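Local coordinates for DNA translocase coupling protein (Clostridium perfringens, PDB 6O1W) that probably binds ATP and DNA, acting as the plasmid-encoded, FtsK/SpoIIIE-type coupling ATPase thought to drive DNA transfer during conjugation, at residues Lys27-Lys32 and Ser49-Glu54; Val111-Gln116 and Asn121-Leu126; Ile159-Asp164 and Lys193-Glu198. All coordinates share one frame; numbering follows the deposited sequence.

Interaction 1: Lys27-Lys32 and Ser49-Glu54; sequences KTPILK and SMIPIE
Pro29 and Ser49 meet where the chain enters the strand 30-36 and where it has just left the strand 43-48. The touching is done by carbon: Ser49 CB sits 3.9 Å from Pro29 CA and 4.1 Å from Pro29 CG, so the methylene of the serine lies against the proline ring. The same ring carbon also reaches the second segment further on, with Pro29 CG 4.2 Å from Ile51 CD1. Pro29 thus forms one wall for both Ser49 and Ile51, and the contact between the segments is small and apolar.

Ser49 is positioned partly by its own segment. Its hydroxyl is turned between the backbone N and the carbonyl carbon (chi1 72°), which sets OG over the following turn. There it accepts a weak bond from the backbone, Ile51 N to Ser49 OG at 3.3 Å, a weak ST turn; the Ile51 side chain points toward Pro29. Trp56 NE1 adds weak bonds to Ser49 OG and to the Ile51 carbonyl oxygen, and the Ser49 backbone is bonded to that of Arg81. Pro52 then takes the N-cap position of the helix 53-58.

Further out, backbone bonds of Ile30 to Glu48 and of Lys32 to Thr46 zip the two strands together, and Lys32 also makes a salt bridge to Glu48. Phe16 of the helix 7-18 and Phe47 of the strand 43-48 pack on Pro29, while Phe21 covers Ile51, so the contact closes one end of the small four-stranded antiparallel sheet against its N-terminal helix.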
loop_
_atom_site.group_PDB
_atom_site.type_symbol
_atom_site.label_atom_id
_atom_site.label_comp_id
_atom_site.label_asym_id
_atom_site.label_seq_id
_atom_site.Cartn_x
_atom_site.Cartn_y
_atom_site.Cartn_z
ATOM N N LYS A 27 -38.847 -16.928 -15.235
ATOM C CA LYS A 27 -38.505 -16.534 -13.870
ATOM C C LYS A 27 -37.444 -15.454 -13.854
ATOM O O LYS A 27 -36.538 -15.456 -14.696
ATOM C CB LYS A 27 -38.061 -17.737 -13.036
ATOM C CG LYS A 27 -39.209 -18.709 -12.796
ATOM C CD LYS A 27 -38.839 -19.846 -11.873
ATOM C CE LYS A 27 -39.964 -20.852 -11.775
ATOM N NZ LYS A 27 -41.178 -20.284 -11.131
ATOM N N THR A 28 -37.546 -14.538 -12.881
ATOM C CA THR A 28 -36.540 -13.493 -12.684
ATOM C C THR A 28 -35.396 -14.185 -11.910
ATOM O O THR A 28 -35.645 -15.205 -11.269
ATOM C CB THR A 28 -37.089 -12.316 -11.868
ATOM O OG1 THR A 28 -37.588 -12.806 -10.631
ATOM C CG2 THR A 28 -38.125 -11.502 -12.607
ATOM N N PRO A 29 -34.153 -13.663 -11.955
ATOM C CA PRO A 29 -33.044 -14.334 -11.250
ATOM C C PRO A 29 -33.304 -14.559 -9.768
ATOM O O PRO A 29 -33.990 -13.771 -9.116
ATOM C CB PRO A 29 -31.874 -13.391 -11.477
ATOM C CG PRO A 29 -32.204 -12.733 -12.796
ATOM C CD PRO A 29 -33.668 -12.497 -12.720
ATOM N N ILE A 30 -32.798 -15.685 -9.267
ATOM C CA ILE A 30 -32.921 -16.119 -7.885
ATOM C C ILE A 30 -31.634 -15.768 -7.139
ATOM O O ILE A 30 -30.575 -16.268 -7.506
ATOM C CB ILE A 30 -33.155 -17.664 -7.851
ATOM C CG1 ILE A 30 -34.376 -18.119 -8.706
ATOM C CG2 ILE A 30 -33.240 -18.204 -6.414
ATOM C CD1 ILE A 30 -35.753 -17.529 -8.318
ATOM N N LEU A 31 -31.738 -14.995 -6.034
ATOM C CA LEU A 31 -30.597 -14.697 -5.176
ATOM C C LEU A 31 -30.188 -15.980 -4.434
ATOM O O LEU A 31 -30.990 -16.531 -3.666
ATOM C CB LEU A 31 -30.928 -13.589 -4.157
ATOM C CG LEU A 31 -29.784 -13.221 -3.189
ATOM C CD1 LEU A 31 -28.663 -12.503 -3.900
ATOM C CD2 LEU A 31 -30.293 -12.404 -2.011
ATOM N N LYS A 32 -28.959 -16.459 -4.694
ATOM C CA LYS A 32 -28.425 -17.656 -4.048
ATOM C C LYS A 32 -27.623 -17.258 -2.832
ATOM O O LYS A 32 -27.703 -17.936 -1.805
ATOM C CB LYS A 32 -27.562 -18.492 -5.023
ATOM C CG LYS A 32 -28.343 -19.105 -6.197
ATOM C CD LYS A 32 -29.588 -19.952 -5.790
ATOM C CE LYS A 32 -29.236 -21.303 -5.193
ATOM N NZ LYS A 32 -28.670 -22.251 -6.194
ATOM N N SER A 49 -30.422 -18.353 -12.735
ATOM C CA SER A 49 -31.413 -18.061 -13.794
ATOM C C SER A 49 -31.060 -18.772 -15.108
ATOM O O SER A 49 -29.957 -19.280 -15.258
ATOM C CB SER A 49 -31.492 -16.550 -14.059
ATOM O OG SER A 49 -30.324 -16.119 -14.726
HETATM N N MSE A 50 -31.957 -18.719 -16.069
HETATM C CA MSE A 50 -31.742 -19.278 -17.392
HETATM C C MSE A 50 -31.289 -18.194 -18.381
HETATM O O MSE A 50 -31.235 -18.469 -19.581
HETATM C CB MSE A 50 -33.027 -19.958 -17.888
HETATM C CG MSE A 50 -33.291 -21.303 -17.234
HETATM SE SE MSE A 50 -34.805 -22.156 -18.110
HETATM C CE MSE A 50 -33.962 -22.616 -19.866
ATOM N N ILE A 51 -30.949 -16.976 -17.897
ATOM C CA ILE A 51 -30.524 -15.876 -18.772
ATOM C C ILE A 51 -29.029 -16.024 -19.081
ATOM O O ILE A 51 -28.220 -16.087 -18.148
ATOM C CB ILE A 51 -30.901 -14.478 -18.202
ATOM C CG1 ILE A 51 -32.414 -14.394 -17.893
ATOM C CG2 ILE A 51 -30.469 -13.362 -19.154
ATOM C CD1 ILE A 51 -32.803 -13.339 -16.914
ATOM N N PRO A 52 -28.645 -16.075 -20.381
ATOM C CA PRO A 52 -27.217 -16.236 -20.713
ATOM C C PRO A 52 -26.330 -15.086 -20.203
ATOM O O PRO A 52 -26.791 -13.942 -20.073
ATOM C CB PRO A 52 -27.204 -16.373 -22.251
ATOM C CG PRO A 52 -28.546 -15.915 -22.727
ATOM C CD PRO A 52 -29.503 -16.024 -21.593
ATOM N N ILE A 53 -25.077 -15.406 -19.866
ATOM C CA ILE A 53 -24.081 -14.467 -19.344
ATOM C C ILE A 53 -23.912 -13.209 -20.240
ATOM O O ILE A 53 -23.755 -12.114 -19.716
ATOM C CB ILE A 53 -22.723 -15.186 -19.064
ATOM C CG1 ILE A 53 -21.741 -14.312 -18.270
ATOM C CG2 ILE A 53 -22.063 -15.698 -20.358
ATOM C CD1 ILE A 53 -21.975 -14.189 -16.869
ATOM N N GLU A 54 -23.966 -13.386 -21.579
ATOM C CA GLU A 54 -23.834 -12.309 -22.560
ATOM C C GLU A 54 -25.016 -11.339 -22.469
ATOM O O GLU A 54 -24.815 -10.136 -22.637
ATOM C CB GLU A 54 -23.569 -12.822 -23.994
ATOM C CG GLU A 54 -24.175 -14.179 -24.332
ATOM C CD GLU A 54 -23.406 -15.399 -23.854
ATOM O OE1 GLU A 54 -22.225 -15.561 -24.238
ATOM O OE2 GLU A 54 -23.994 -16.198 -23.091
#

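Interaction 2: Val111-Gln116 and Asn121-Leu126; sequences VVVVGQ and NIKIDL. With BGC (beta-D-glucopyranose), chain C.
Val114 and Ile122 form the tight spot of this antiparallel hairpin, one border of the large mixed sheet: Val114 CG2 and Ile122 CG2 are 3.4 Å apart, closer than usual for two methyl carbons. Next to them Val114 CG1 meets Ile124 CD1 at 3.8 Å, the two side chains crossing nearly at right angles. Phe338 of the strand 334-340, Phe329 of the strand 326-331 and Ile149 of the helix 142-155 close over this buried face.

The backbone is equally firm. Val112 and Ile124 are a hydrogen-bonded pair, with Val112 N to Ile124 O and Ile124 N to Val112 O both 2.8 Å and nearly straight. Beyond Val113 and Lys123 a beta bulge sets in, Val114 N donating to Ile122 O and Ile122 N to Gly115 O. The backbone angles of Gly115 (phi 155°) call for a residue without a side chain; it lies near Ala340, an ATP-binding residue.

The other face is looser. Lys123 CG lies beside Val113 CG2 at 4.1 Å, then the extended chain leads its amine away. At the turn end one water donates to Gln116 OE1 and to Asn121 OD1, each at 2.7 Å.

Along the outer edge of the strand 121-125 a glucose lies in van der Waals contact, its O2 3.7 Å from Ile122 CD1.

Chemically, direct backbone bonds and apolar methyls fix the hairpin's core, whereas water bridges the amide oxygens at its end.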
loop_
_atom_site.group_PDB
_atom_site.type_symbol
_atom_site.label_atom_id
_atom_site.label_comp_id
_atom_site.label_asym_id
_atom_site.label_seq_id
_atom_site.Cartn_x
_atom_site.Cartn_y
_atom_site.Cartn_z
ATOM N N VAL A 111 3.464 11.261 11.818
ATOM C CA VAL A 111 2.146 10.883 11.306
ATOM C C VAL A 111 2.110 11.295 9.842
ATOM O O VAL A 111 2.385 12.463 9.507
ATOM C CB VAL A 111 0.936 11.489 12.105
ATOM C CG1 VAL A 111 -0.401 11.061 11.498
ATOM C CG2 VAL A 111 0.972 11.071 13.570
ATOM N N VAL A 112 1.770 10.325 8.975
ATOM C CA VAL A 112 1.631 10.531 7.536
ATOM C C VAL A 112 0.232 10.107 7.050
ATOM O O VAL A 112 -0.406 9.265 7.672
ATOM C CB VAL A 112 2.792 9.868 6.726
ATOM C CG1 VAL A 112 4.162 10.363 7.220
ATOM C CG2 VAL A 112 2.719 8.339 6.768
ATOM N N VAL A 113 -0.244 10.716 5.954
ATOM C CA VAL A 113 -1.529 10.413 5.336
ATOM C C VAL A 113 -1.253 9.787 3.950
ATOM O O VAL A 113 -0.471 10.345 3.179
ATOM C CB VAL A 113 -2.459 11.653 5.254
ATOM C CG1 VAL A 113 -3.882 11.237 4.906
ATOM C CG2 VAL A 113 -2.453 12.434 6.569
ATOM N N VAL A 114 -1.894 8.644 3.625
ATOM C CA VAL A 114 -1.604 8.025 2.322
ATOM C C VAL A 114 -2.766 8.118 1.294
ATOM O O VAL A 114 -2.548 7.843 0.118
ATOM C CB VAL A 114 -1.074 6.579 2.455
ATOM C CG1 VAL A 114 0.289 6.586 3.146
ATOM C CG2 VAL A 114 -2.053 5.693 3.207
ATOM N N GLY A 115 -3.946 8.529 1.735
ATOM C CA GLY A 115 -5.093 8.669 0.858
ATOM C C GLY A 115 -6.433 8.572 1.549
ATOM O O GLY A 115 -6.515 8.686 2.772
ATOM N N GLN A 116 -7.491 8.329 0.761
ATOM C CA GLN A 116 -8.872 8.316 1.248
ATOM C C GLN A 116 -9.561 6.988 1.218
ATOM O O GLN A 116 -9.571 6.339 0.179
ATOM C CB GLN A 116 -9.719 9.313 0.425
ATOM C CG GLN A 116 -10.942 9.815 1.182
ATOM C CD GLN A 116 -11.732 10.836 0.407
ATOM O OE1 GLN A 116 -11.205 11.809 -0.125
ATOM N NE2 GLN A 116 -13.027 10.646 0.359
ATOM N N ASN A 121 -9.645 9.598 6.050
ATOM C CA ASN A 121 -8.367 9.347 5.398
ATOM C C ASN A 121 -7.567 8.274 6.112
ATOM O O ASN A 121 -7.800 7.990 7.294
ATOM C CB ASN A 121 -7.552 10.634 5.320
ATOM C CG ASN A 121 -8.152 11.665 4.399
ATOM O OD1 ASN A 121 -8.730 11.362 3.348
ATOM N ND2 ASN A 121 -8.022 12.914 4.775
ATOM N N ILE A 122 -6.641 7.657 5.390
ATOM C CA ILE A 122 -5.800 6.642 5.987
ATOM C C ILE A 122 -4.578 7.349 6.560
ATOM O O ILE A 122 -3.854 7.996 5.807
ATOM C CB ILE A 122 -5.415 5.550 4.943
ATOM C CG1 ILE A 122 -6.663 4.810 4.401
ATOM C CG2 ILE A 122 -4.347 4.589 5.499
ATOM C CD1 ILE A 122 -7.254 3.718 5.217
ATOM N N LYS A 123 -4.359 7.226 7.885
ATOM C CA LYS A 123 -3.202 7.819 8.587
ATOM C C LYS A 123 -2.332 6.719 9.146
ATOM O O LYS A 123 -2.845 5.680 9.576
ATOM C CB LYS A 123 -3.632 8.775 9.718
ATOM C CG LYS A 123 -4.444 9.980 9.230
ATOM C CD LYS A 123 -4.716 10.991 10.313
ATOM C CE LYS A 123 -5.751 11.985 9.851
ATOM N NZ LYS A 123 -6.183 12.886 10.953
ATOM N N ILE A 124 -1.017 6.906 9.055
ATOM C CA ILE A 124 -0.029 5.982 9.592
ATOM C C ILE A 124 0.813 6.778 10.591
ATOM O O ILE A 124 1.378 7.809 10.224
ATOM C CB ILE A 124 0.877 5.324 8.508
ATOM C CG1 ILE A 124 0.068 4.587 7.420
ATOM C CG2 ILE A 124 1.907 4.380 9.152
ATOM C CD1 ILE A 124 0.874 4.320 6.125
ATOM N N ASP A 125 0.893 6.297 11.841
ATOM C CA ASP A 125 1.740 6.880 12.886
ATOM C C ASP A 125 3.002 6.018 12.952
ATOM O O ASP A 125 3.001 4.918 13.525
ATOM C CB ASP A 125 1.028 6.914 14.244
ATOM C CG ASP A 125 1.855 7.558 15.358
ATOM O OD1 ASP A 125 3.071 7.763 15.157
ATOM O OD2 ASP A 125 1.282 7.858 16.429
ATOM N N LEU A 126 4.086 6.533 12.357
ATOM C CA LEU A 126 5.365 5.842 12.291
ATOM C C LEU A 126 5.954 5.521 13.662
ATOM O O LEU A 126 6.729 4.576 13.744
ATOM C CB LEU A 126 6.365 6.598 11.400
ATOM C CG LEU A 126 5.955 6.774 9.926
ATOM C CD1 LEU A 126 6.963 7.548 9.218
ATOM C CD2 LEU A 126 5.793 5.438 9.230
HETATM C C2 BGC C . -7.636 2.541 9.385
HETATM C C3 BGC C . -8.454 3.786 9.070
HETATM C C4 BGC C . -8.150 4.875 10.091
HETATM C C5 BGC C . -6.714 5.345 9.885
HETATM C C6 BGC C . -6.103 6.034 11.092
HETATM C C1 BGC C . -6.226 2.900 9.875
HETATM O O1 BGC C . -6.137 2.661 11.236
HETATM O O2 BGC C . -7.551 1.688 8.249
HETATM O O3 BGC C . -9.844 3.479 9.068
HETATM O O4 BGC C . -9.040 5.981 9.951
HETATM O O5 BGC C . -5.855 4.246 9.509
HETATM O O6 BGC C . -5.731 5.146 12.143
HETATM O O HOH W 1 -9.333 13.093 1.322
#

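Interaction 3: Ile159-Asp164 and Lys193-Glu198. With BGC (beta-D-glucopyranose), chain E.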
loop_
_atom_site.group_PDB
_atom_site.type_symbol
_atom_site.label_atom_id
_atom_site.label_comp_id
_atom_site.label_asym_id
_atom_site.label_seq_id
_atom_site.Cartn_x
_atom_site.Cartn_y
_atom_site.Cartn_z
ATOM N N ILE A 159 15.497 13.332 8.069
ATOM C CA ILE A 159 16.698 13.073 7.266
ATOM C C ILE A 159 16.265 11.947 6.308
ATOM O O ILE A 159 15.639 10.987 6.754
ATOM C CB ILE A 159 17.915 12.590 8.150
ATOM C CG1 ILE A 159 18.414 13.721 9.062
ATOM C CG2 ILE A 159 19.082 12.062 7.283
ATOM C CD1 ILE A 159 19.271 13.235 10.269
ATOM N N ALA A 160 16.701 12.001 5.046
ATOM C CA ALA A 160 16.323 10.987 4.075
ATOM C C ALA A 160 17.456 10.305 3.374
ATOM O O ALA A 160 18.444 10.936 3.016
ATOM C CB ALA A 160 15.383 11.603 3.045
ATOM N N TYR A 161 17.265 9.009 3.105
ATOM C CA TYR A 161 18.187 8.167 2.354
ATOM C C TYR A 161 17.355 7.440 1.312
ATOM O O TYR A 161 16.294 6.894 1.629
ATOM C CB TYR A 161 18.942 7.184 3.246
ATOM C CG TYR A 161 19.899 7.872 4.183
ATOM C CD1 TYR A 161 21.131 8.344 3.735
ATOM C CD2 TYR A 161 19.597 8.018 5.528
ATOM C CE1 TYR A 161 22.035 8.945 4.612
ATOM C CE2 TYR A 161 20.456 8.680 6.393
ATOM C CZ TYR A 161 21.676 9.142 5.933
ATOM O OH TYR A 161 22.496 9.804 6.807
HETATM N N MSE A 162 17.795 7.488 0.056
HETATM C CA MSE A 162 17.007 6.883 -1.012
HETATM C C MSE A 162 17.849 5.897 -1.754
HETATM O O MSE A 162 19.003 6.185 -2.070
HETATM C CB MSE A 162 16.439 7.966 -1.924
HETATM C CG MSE A 162 15.398 8.831 -1.232
HETATM SE SE MSE A 162 15.535 10.707 -1.778
HETATM C CE MSE A 162 17.114 11.266 -0.830
ATOM N N VAL A 163 17.298 4.704 -1.974
ATOM C CA VAL A 163 18.019 3.621 -2.635
ATOM C C VAL A 163 17.382 3.295 -3.975
ATOM O O VAL A 163 16.199 2.924 -4.025
ATOM C CB VAL A 163 18.112 2.357 -1.726
ATOM C CG1 VAL A 163 18.848 1.215 -2.439
ATOM C CG2 VAL A 163 18.782 2.687 -0.398
ATOM N N ASP A 164 18.182 3.389 -5.057
ATOM C CA ASP A 164 17.730 3.035 -6.406
ATOM C C ASP A 164 18.889 2.576 -7.243
ATOM O O ASP A 164 19.641 3.408 -7.715
ATOM C CB ASP A 164 16.985 4.210 -7.076
ATOM C CG ASP A 164 16.648 4.035 -8.565
ATOM O OD1 ASP A 164 16.510 2.872 -9.024
ATOM O OD2 ASP A 164 16.524 5.049 -9.256
ATOM N N LYS A 193 25.165 -0.519 6.907
ATOM C CA LYS A 193 26.061 -0.732 8.047
ATOM C C LYS A 193 26.025 0.550 8.932
ATOM O O LYS A 193 25.932 0.451 10.140
ATOM C CB LYS A 193 27.485 -1.071 7.564
ATOM C CG LYS A 193 28.533 -1.173 8.677
ATOM C CD LYS A 193 28.196 -2.264 9.665
ATOM C CE LYS A 193 29.397 -2.602 10.508
ATOM N NZ LYS A 193 29.041 -2.770 11.943
ATOM N N TYR A 194 25.991 1.732 8.321
ATOM C CA TYR A 194 25.849 2.983 9.054
ATOM C C TYR A 194 24.505 3.038 9.836
ATOM O O TYR A 194 24.496 3.433 11.007
ATOM C CB TYR A 194 25.944 4.184 8.094
ATOM C CG TYR A 194 25.417 5.457 8.725
ATOM C CD1 TYR A 194 26.133 6.113 9.730
ATOM C CD2 TYR A 194 24.175 5.970 8.370
ATOM C CE1 TYR A 194 25.631 7.264 10.343
ATOM C CE2 TYR A 194 23.669 7.125 8.966
ATOM C CZ TYR A 194 24.384 7.748 9.974
ATOM O OH TYR A 194 23.858 8.851 10.598
ATOM N N LEU A 195 23.370 2.718 9.164
ATOM C CA LEU A 195 22.026 2.765 9.748
ATOM C C LEU A 195 21.863 1.783 10.895
ATOM O O LEU A 195 21.237 2.121 11.892
ATOM C CB LEU A 195 20.958 2.508 8.679
ATOM C CG LEU A 195 20.762 3.539 7.572
ATOM C CD1 LEU A 195 19.871 2.958 6.468
ATOM C CD2 LEU A 195 20.172 4.852 8.123
ATOM N N VAL A 196 22.451 0.585 10.771
ATOM C CA VAL A 196 22.441 -0.438 11.829
ATOM C C VAL A 196 23.251 0.043 13.066
ATOM O O VAL A 196 22.822 -0.170 14.200
ATOM C CB VAL A 196 22.889 -1.809 11.251
ATOM C CG1 VAL A 196 23.706 -2.634 12.234
ATOM C CG2 VAL A 196 21.686 -2.584 10.784
ATOM N N ASP A 197 24.396 0.697 12.833
ATOM C CA ASP A 197 25.219 1.292 13.906
ATOM C C ASP A 197 24.479 2.499 14.515
ATOM O O ASP A 197 24.516 2.660 15.729
ATOM C CB ASP A 197 26.578 1.759 13.351
ATOM C CG ASP A 197 27.504 0.634 12.913
ATOM O OD1 ASP A 197 27.149 -0.557 13.132
ATOM O OD2 ASP A 197 28.563 0.933 12.324
ATOM N N GLU A 198 23.827 3.351 13.679
ATOM C CA GLU A 198 23.087 4.514 14.182
ATOM C C GLU A 198 21.901 4.027 15.043
ATOM O O GLU A 198 21.612 4.622 16.074
ATOM C CB GLU A 198 22.614 5.449 13.041
ATOM C CG GLU A 198 21.755 6.625 13.507
ATOM C CD GLU A 198 22.433 7.701 14.347
ATOM O OE1 GLU A 198 23.670 7.842 14.237
ATOM O OE2 GLU A 198 21.728 8.420 15.098
HETATM C C2 BGC E . 26.444 9.904 7.102
HETATM C C3 BGC E . 27.785 9.189 7.204
HETATM C C4 BGC E . 27.660 7.768 6.668
HETATM C C5 BGC E . 27.098 7.790 5.248
HETATM C C6 BGC E . 26.817 6.409 4.705
HETATM C C1 BGC E . 25.961 9.868 5.654
HETATM O O1 BGC E . 24.738 10.514 5.542
HETATM O O2 BGC E . 26.566 11.249 7.553
HETATM O O3 BGC E . 28.235 9.183 8.554
HETATM O O4 BGC E . 28.924 7.116 6.661
HETATM O O5 BGC E . 25.853 8.510 5.224
HETATM O O6 BGC E . 26.246 6.482 3.407
HETATM O O HOH W 2 22.060 10.437 9.425
#
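A glucose pocket opens between Tyr161 of the strand 159-163 and Tyr194 of the helix 185-209, with Gln180 completing it through a hydrogen bond to the sugar. The two side chains cross at about a right angle, their ring planes inclined at about 60°: the Tyr161 hydroxyl comes to the neighbouring ring obliquely, its OH 3.6 Å from Tyr194 CE2. Nearer the backbone, Tyr161 CD2 lies 4.1 Å from Leu195 CD2, the two side chains running antiparallel, and Leu195 continues onto Ile229 and Val231 of the adjacent strand.

Each tyrosine treats the sugar differently. Tyr161 uses its edge: O1 of the glucose lies in the ring plane, 2.7 Å from Tyr161 OH. Tyr194 offers a face instead, with sugar C4 3.7 Å above the ring plane and displaced toward its rim. On the opposite face of that ring sits Glu198 CB, one helical turn on, so the ring is held between sugar and helix. Its placement follows from chi1 of 164°, which puts CG anti to the backbone N.

A water links the hydroxyls, 2.7 Å from Tyr161 OH and also 2.7 Å from Tyr194 OH. Tyr161 OH therefore has both water and sugar within bonding distance at the edge of its ring.

The pocket lies away from the ATP-binding residues, and no role for glucose is established. Its chemistry is one sugar oxygen at a phenol edge and a sugar carbon over an aromatic face, as is common where sugars meet tyrosines.

Overall arrangement
The three contacts follow one another along the chain, each closing before the next opens. Interaction 1 stands apart, in the N-terminal four-stranded antiparallel sheet, with its centre about 43 Å from that of interaction 2 and about 59 Å from that of interaction 3, across the middle of the chain. Interactions 2 and 3 both belong to the FtsK/SpoIIIE-type ATPase region and to its large mixed beta sheet: the hairpin 111-116/121-125 forms one border, while the strand 159-163 lies next to the opposite border strand. Their nearest atoms are about 10 Å apart. The helix 142-155, which begins within the P-loop, touches both strands 111-116 and 159-163, tying both regions to the ATP site.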